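Local coordinates for protein UDP-N-acetylmuramate--L-alanine ligase (Thermotoga maritima, PDB 1J6U) that catalyses the ATP-dependent joining of L-alanine to UDP-N-acetylmuramate, a step of peptidoglycan biosynthesis in the cytoplasm, at residues H16-G21 with P86-A91; S26-H31 with L102-D107. All coordinates share one frame; numbering follows the deposited sequence.

Contact 1 of 2, residues H16-G21 with P86-A91; sequences HFVGIG and PEIVRA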
loop_
_atom_site.group_PDB
_atom_site.type_symbol
_atom_site.label_atom_id
_atom_site.label_comp_id
_atom_site.label_asym_id
_atom_site.label_seq_id
_atom_site.Cartn_x
_atom_site.Cartn_y
_atom_site.Cartn_z
ATOM N N HIS A 16 10.068 21.494 -8.375
ATOM C CA HIS A 16 8.651 21.769 -8.152
ATOM C C HIS A 16 7.862 20.473 -8.447
ATOM O O HIS A 16 7.890 19.955 -9.570
ATOM C CB HIS A 16 8.231 22.901 -9.098
ATOM C CG HIS A 16 6.801 23.308 -8.980
ATOM N ND1 HIS A 16 6.402 24.623 -9.056
ATOM C CD2 HIS A 16 5.677 22.584 -8.783
ATOM C CE1 HIS A 16 5.093 24.695 -8.906
ATOM N NE2 HIS A 16 4.628 23.470 -8.737
ATOM N N PHE A 17 7.184 19.961 -7.418
ATOM C CA PHE A 17 6.389 18.737 -7.520
ATOM C C PHE A 17 4.907 19.054 -7.574
ATOM O O PHE A 17 4.307 19.509 -6.579
ATOM C CB PHE A 17 6.614 17.803 -6.296
ATOM C CG PHE A 17 7.995 17.190 -6.216
ATOM C CD1 PHE A 17 9.071 17.926 -5.700
ATOM C CD2 PHE A 17 8.221 15.891 -6.690
ATOM C CE1 PHE A 17 10.332 17.397 -5.664
ATOM C CE2 PHE A 17 9.477 15.347 -6.657
ATOM C CZ PHE A 17 10.538 16.105 -6.145
ATOM N N VAL A 18 4.304 18.779 -8.716
ATOM C CA VAL A 18 2.887 19.035 -8.875
ATOM C C VAL A 18 2.213 17.733 -8.499
ATOM O O VAL A 18 2.261 16.745 -9.261
ATOM C CB VAL A 18 2.570 19.434 -10.331
ATOM C CG1 VAL A 18 1.091 19.854 -10.472
ATOM C CG2 VAL A 18 3.487 20.562 -10.730
ATOM N N GLY A 19 1.594 17.747 -7.315
ATOM C CA GLY A 19 0.943 16.567 -6.776
ATOM C C GLY A 19 1.829 15.952 -5.678
ATOM O O GLY A 19 1.774 14.752 -5.409
ATOM N N ILE A 20 2.657 16.791 -5.057
ATOM C CA ILE A 20 3.563 16.386 -4.000
ATOM C C ILE A 20 2.845 15.764 -2.793
ATOM O O ILE A 20 3.482 15.196 -1.909
ATOM C CB ILE A 20 4.331 17.598 -3.503
ATOM C CG1 ILE A 20 5.576 17.175 -2.737
ATOM C CG2 ILE A 20 3.437 18.410 -2.578
ATOM C CD1 ILE A 20 6.608 18.257 -2.697
ATOM N N GLY A 21 1.525 15.873 -2.751
ATOM C CA GLY A 21 0.788 15.351 -1.610
ATOM C C GLY A 21 0.462 13.878 -1.702
ATOM O O GLY A 21 -0.057 13.306 -0.743
ATOM N N PRO A 86 -2.721 24.965 -14.149
ATOM C CA PRO A 86 -1.992 26.229 -14.272
ATOM C C PRO A 86 -0.481 26.147 -14.050
ATOM O O PRO A 86 0.271 26.885 -14.673
ATOM C CB PRO A 86 -2.695 27.151 -13.251
ATOM C CG PRO A 86 -3.351 26.214 -12.295
ATOM C CD PRO A 86 -3.838 25.087 -13.201
ATOM N N GLU A 87 -0.032 25.251 -13.176
ATOM C CA GLU A 87 1.386 25.134 -12.890
ATOM C C GLU A 87 2.107 24.547 -14.067
ATOM O O GLU A 87 3.235 24.916 -14.382
ATOM C CB GLU A 87 1.607 24.277 -11.645
ATOM C CG GLU A 87 1.193 25.030 -10.369
ATOM C CD GLU A 87 1.128 24.154 -9.114
ATOM O OE1 GLU A 87 2.025 23.301 -8.946
ATOM O OE2 GLU A 87 0.201 24.339 -8.286
ATOM N N ILE A 88 1.457 23.626 -14.733
ATOM C CA ILE A 88 2.104 23.036 -15.864
ATOM C C ILE A 88 2.113 24.052 -16.998
ATOM O O ILE A 88 3.086 24.125 -17.760
ATOM C CB ILE A 88 1.408 21.698 -16.267
ATOM C CG1 ILE A 88 1.640 20.673 -15.159
ATOM C CG2 ILE A 88 1.990 21.146 -17.600
ATOM C CD1 ILE A 88 3.133 20.540 -14.770
ATOM N N VAL A 89 1.052 24.854 -17.106
ATOM C CA VAL A 89 1.017 25.848 -18.174
ATOM C C VAL A 89 2.135 26.868 -17.960
ATOM O O VAL A 89 2.883 27.169 -18.908
ATOM C CB VAL A 89 -0.369 26.545 -18.310
ATOM C CG1 VAL A 89 -0.276 27.687 -19.300
ATOM C CG2 VAL A 89 -1.365 25.569 -18.850
ATOM N N ARG A 90 2.277 27.369 -16.729
ATOM C CA ARG A 90 3.340 28.319 -16.453
ATOM C C ARG A 90 4.675 27.665 -16.791
ATOM O O ARG A 90 5.466 28.202 -17.577
ATOM C CB ARG A 90 3.334 28.759 -14.999
ATOM C CG ARG A 90 4.608 29.499 -14.601
ATOM C CD ARG A 90 4.634 30.978 -15.055
ATOM N NE ARG A 90 4.343 31.823 -13.921
ATOM C CZ ARG A 90 5.217 32.623 -13.328
ATOM N NH1 ARG A 90 6.453 32.707 -13.779
ATOM N NH2 ARG A 90 4.853 33.310 -12.252
ATOM N N ALA A 91 4.910 26.487 -16.233
ATOM C CA ALA A 91 6.154 25.775 -16.495
ATOM C C ALA A 91 6.418 25.643 -17.993
ATOM O O ALA A 91 7.536 25.855 -18.450
ATOM C CB ALA A 91 6.123 24.387 -15.854
#

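Contact 2 of 2, residues S26-H31 with L102-D107; sequences SAVALH and LHYFRD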
loop_
_atom_site.group_PDB
_atom_site.type_symbol
_atom_site.label_atom_id
_atom_site.label_comp_id
_atom_site.label_asym_id
_atom_site.label_seq_id
_atom_site.Cartn_x
_atom_site.Cartn_y
_atom_site.Cartn_z
ATOM N N SER A 26 5.414 12.143 -2.728
ATOM C CA SER A 26 6.100 12.651 -1.530
ATOM C C SER A 26 7.390 11.883 -1.272
ATOM O O SER A 26 8.359 12.460 -0.775
ATOM C CB SER A 26 5.200 12.620 -0.276
ATOM O OG SER A 26 4.491 11.401 -0.150
ATOM N N ALA A 27 7.407 10.599 -1.636
ATOM C CA ALA A 27 8.607 9.789 -1.421
ATOM C C ALA A 27 9.775 10.338 -2.231
ATOM O O ALA A 27 10.895 10.540 -1.705
ATOM C CB ALA A 27 8.347 8.352 -1.800
ATOM N N VAL A 28 9.499 10.591 -3.508
ATOM C CA VAL A 28 10.503 11.125 -4.408
ATOM C C VAL A 28 10.893 12.527 -3.921
ATOM O O VAL A 28 12.073 12.872 -3.928
ATOM C CB VAL A 28 9.978 11.177 -5.855
ATOM C CG1 VAL A 28 11.020 11.763 -6.767
ATOM C CG2 VAL A 28 9.601 9.789 -6.311
ATOM N N ALA A 29 9.928 13.323 -3.461
ATOM C CA ALA A 29 10.268 14.646 -2.972
ATOM C C ALA A 29 11.175 14.532 -1.743
ATOM O O ALA A 29 12.185 15.245 -1.652
ATOM C CB ALA A 29 9.019 15.445 -2.622
ATOM N N LEU A 30 10.820 13.647 -0.808
ATOM C CA LEU A 30 11.606 13.465 0.424
ATOM C C LEU A 30 13.051 13.019 0.083
ATOM O O LEU A 30 14.013 13.513 0.640
ATOM C CB LEU A 30 10.905 12.457 1.339
ATOM C CG LEU A 30 9.667 12.967 2.102
ATOM C CD1 LEU A 30 8.736 11.806 2.421
ATOM C CD2 LEU A 30 10.078 13.669 3.393
ATOM N N HIS A 31 13.188 12.088 -0.845
ATOM C CA HIS A 31 14.499 11.652 -1.287
ATOM C C HIS A 31 15.334 12.870 -1.759
ATOM O O HIS A 31 16.469 13.069 -1.313
ATOM C CB HIS A 31 14.327 10.642 -2.433
ATOM C CG HIS A 31 15.615 10.130 -2.986
ATOM N ND1 HIS A 31 16.533 9.445 -2.219
ATOM C CD2 HIS A 31 16.139 10.204 -4.231
ATOM C CE1 HIS A 31 17.568 9.120 -2.970
ATOM N NE2 HIS A 31 17.354 9.568 -4.193
ATOM N N LEU A 102 7.244 8.543 -12.543
ATOM C CA LEU A 102 7.897 7.252 -12.747
ATOM C C LEU A 102 9.183 7.383 -13.480
ATOM O O LEU A 102 10.216 6.855 -13.055
ATOM C CB LEU A 102 7.013 6.279 -13.515
ATOM C CG LEU A 102 6.781 4.916 -12.882
ATOM C CD1 LEU A 102 6.537 3.933 -13.999
ATOM C CD2 LEU A 102 7.976 4.495 -12.007
ATOM N N HIS A 103 9.106 8.086 -14.597
ATOM C CA HIS A 103 10.266 8.313 -15.431
ATOM C C HIS A 103 11.387 8.985 -14.636
ATOM O O HIS A 103 12.544 8.618 -14.764
ATOM C CB HIS A 103 9.882 9.192 -16.621
ATOM C CG HIS A 103 11.011 9.426 -17.560
ATOM N ND1 HIS A 103 11.291 8.574 -18.606
ATOM C CD2 HIS A 103 12.002 10.350 -17.547
ATOM C CE1 HIS A 103 12.409 8.960 -19.196
ATOM N NE2 HIS A 103 12.860 10.034 -18.572
ATOM N N TYR A 104 11.044 9.974 -13.818
ATOM C CA TYR A 104 12.047 10.677 -13.022
ATOM C C TYR A 104 12.629 9.730 -11.966
ATOM O O TYR A 104 13.825 9.754 -11.649
ATOM C CB TYR A 104 11.417 11.867 -12.328
ATOM C CG TYR A 104 12.401 12.659 -11.514
ATOM C CD1 TYR A 104 13.372 13.455 -12.134
ATOM C CD2 TYR A 104 12.350 12.639 -10.115
ATOM C CE1 TYR A 104 14.263 14.228 -11.377
ATOM C CE2 TYR A 104 13.237 13.395 -9.355
ATOM C CZ TYR A 104 14.183 14.189 -9.992
ATOM O OH TYR A 104 15.024 14.951 -9.234
ATOM N N PHE A 105 11.749 8.911 -11.408
ATOM C CA PHE A 105 12.152 7.937 -10.427
ATOM C C PHE A 105 13.182 6.986 -11.074
ATOM O O PHE A 105 14.248 6.707 -10.502
ATOM C CB PHE A 105 10.930 7.151 -9.960
ATOM C CG PHE A 105 11.247 6.163 -8.910
ATOM C CD1 PHE A 105 11.866 6.572 -7.730
ATOM C CD2 PHE A 105 10.967 4.818 -9.102
ATOM C CE1 PHE A 105 12.205 5.652 -6.743
ATOM C CE2 PHE A 105 11.301 3.887 -8.125
ATOM C CZ PHE A 105 11.922 4.311 -6.942
ATOM N N ARG A 106 12.875 6.491 -12.271
ATOM C CA ARG A 106 13.832 5.620 -12.908
ATOM C C ARG A 106 15.154 6.319 -13.077
ATOM O O ARG A 106 16.216 5.738 -12.845
ATOM C CB ARG A 106 13.377 5.171 -14.265
ATOM C CG ARG A 106 14.108 3.922 -14.649
ATOM C CD ARG A 106 13.858 3.521 -16.057
ATOM N NE ARG A 106 14.611 4.374 -16.953
ATOM C CZ ARG A 106 14.578 4.244 -18.262
ATOM N NH1 ARG A 106 13.825 3.297 -18.797
ATOM N NH2 ARG A 106 15.288 5.055 -19.027
ATOM N N ASP A 107 15.106 7.570 -13.489
ATOM C CA ASP A 107 16.345 8.289 -13.654
ATOM C C ASP A 107 16.989 8.409 -12.296
ATOM O O ASP A 107 18.212 8.331 -12.173
ATOM C CB ASP A 107 16.105 9.680 -14.236
ATOM C CG ASP A 107 15.739 9.633 -15.695
ATOM O OD1 ASP A 107 15.819 8.518 -16.279
ATOM O OD2 ASP A 107 15.382 10.701 -16.252
#

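Contact 1 of 2, residues H16-G21 with P86-A91
One face of the N-terminal parallel sheet carries this contact, where His16 and Val18 on strand 14-18 meet Glu87 and Ile88 on helix 86-93. The segment axes approach to 10.0 Å with an angle of 139° between their chain directions, so the helix runs roughly against the strand. The polar link is a hydrogen bond from His16 NE2 to Glu87 OE1, 2.6 Å long. The oxygen lies at the ring edge, close to the imidazole plane, but the N-H arrives from above the carboxylate plane. The ring and carboxylate planes stand 52° apart. With its CG anti to the backbone N (chi1 -180°), His16 sends the ring out from the sheet to the carboxylate, while ND1 bonds Tyr40 OH. Glu87 OE1 also takes a bond from Ser42 OG, and OE2 is held by His64 ND1, Ser65 N and Asn68 ND2, so both oxygens of this buried group are gripped and its rotation is fixed. Beside it, Val18 CG2 packs 3.6 Å from Glu87 OE1 and 4.1 Å from Ile88 CD1. Were Glu87 an alanine, His16 NE2 would probably lose its acceptor, and His64, Ser65 and Asn68 the oxygen they share. A type II turn from Phe17 to Ile20 carries the chain off the strand; Gly19, within it, and Gly21, just after, belong to a GxGxxG-like pattern consistent with a Rossmann-type strand-turn-helix.

Contact 2 of 2, residues S26-H31 with L102-D107
Val28 of helix 23-34 points at helix 101-112 and places its two methyl groups against two different aromatic rings, those of Tyr104 and Phe105. The backbones are nearest at Val28 and Phe105, whose CA atoms are 7.0 Å apart, and no hydrogen bond crosses between the segments. CG1 goes to the tyrosine: it sits at the ring edge, near the ring plane, 3.7 Å from Tyr104 CD2 and 3.8 Å from Tyr104 CE2. The near-equal distances show that the methyl faces the CD2-CE2 side of the ring, rather than a single corner. CG2 turns to the other ring and comes to 4.2 Å from Phe105 CD1, a looser contact that is neither face-on nor edge-on. The split follows from the valine rotamer, with CG1 anti to the backbone N (chi1 179°) and CG2 beside that nitrogen, anti to the carbonyl carbon. Both aromatic residues also hold CG anti to their own backbone N, yet as successive residues of a helix they leave it in different directions, and the valine branches divide between them. All three side chains are buried, and 112 Å² is covered in total, a small apolar patch. On the other sides, Val28 and Tyr104 reach back to Phe17 and Ile15 of strand 14-18, while Phe105 meets Phe146 and Tyr168 edge-to-face on strands 144-146 and 166-170, placing the helix pair between the N-terminal parallel sheet and the sheet of the middle domain.

In the fold
Both contacts are buried and lie within the N-terminal domain of the Mur ligase, their centres 15 Å apart. They are linked by two consecutive elements: contact 1 uses strand 14-18 and contact 2 the next helix, 23-34, and Phe17 joins them, its CE2 lying 3.9 Å from Val28 CG1. Phe17 points away from helix 86-93, whereas His16 and Val18 point toward it, so the two contacts fall on different faces of the sheet. Their chemistry differs accordingly. Contact 1 buries a carboxylate within a network of donors; contact 2 is wholly apolar and lies beside the middle domain, with Phe105 about 11 Å by side chain from Lys125 of the predicted ATP site.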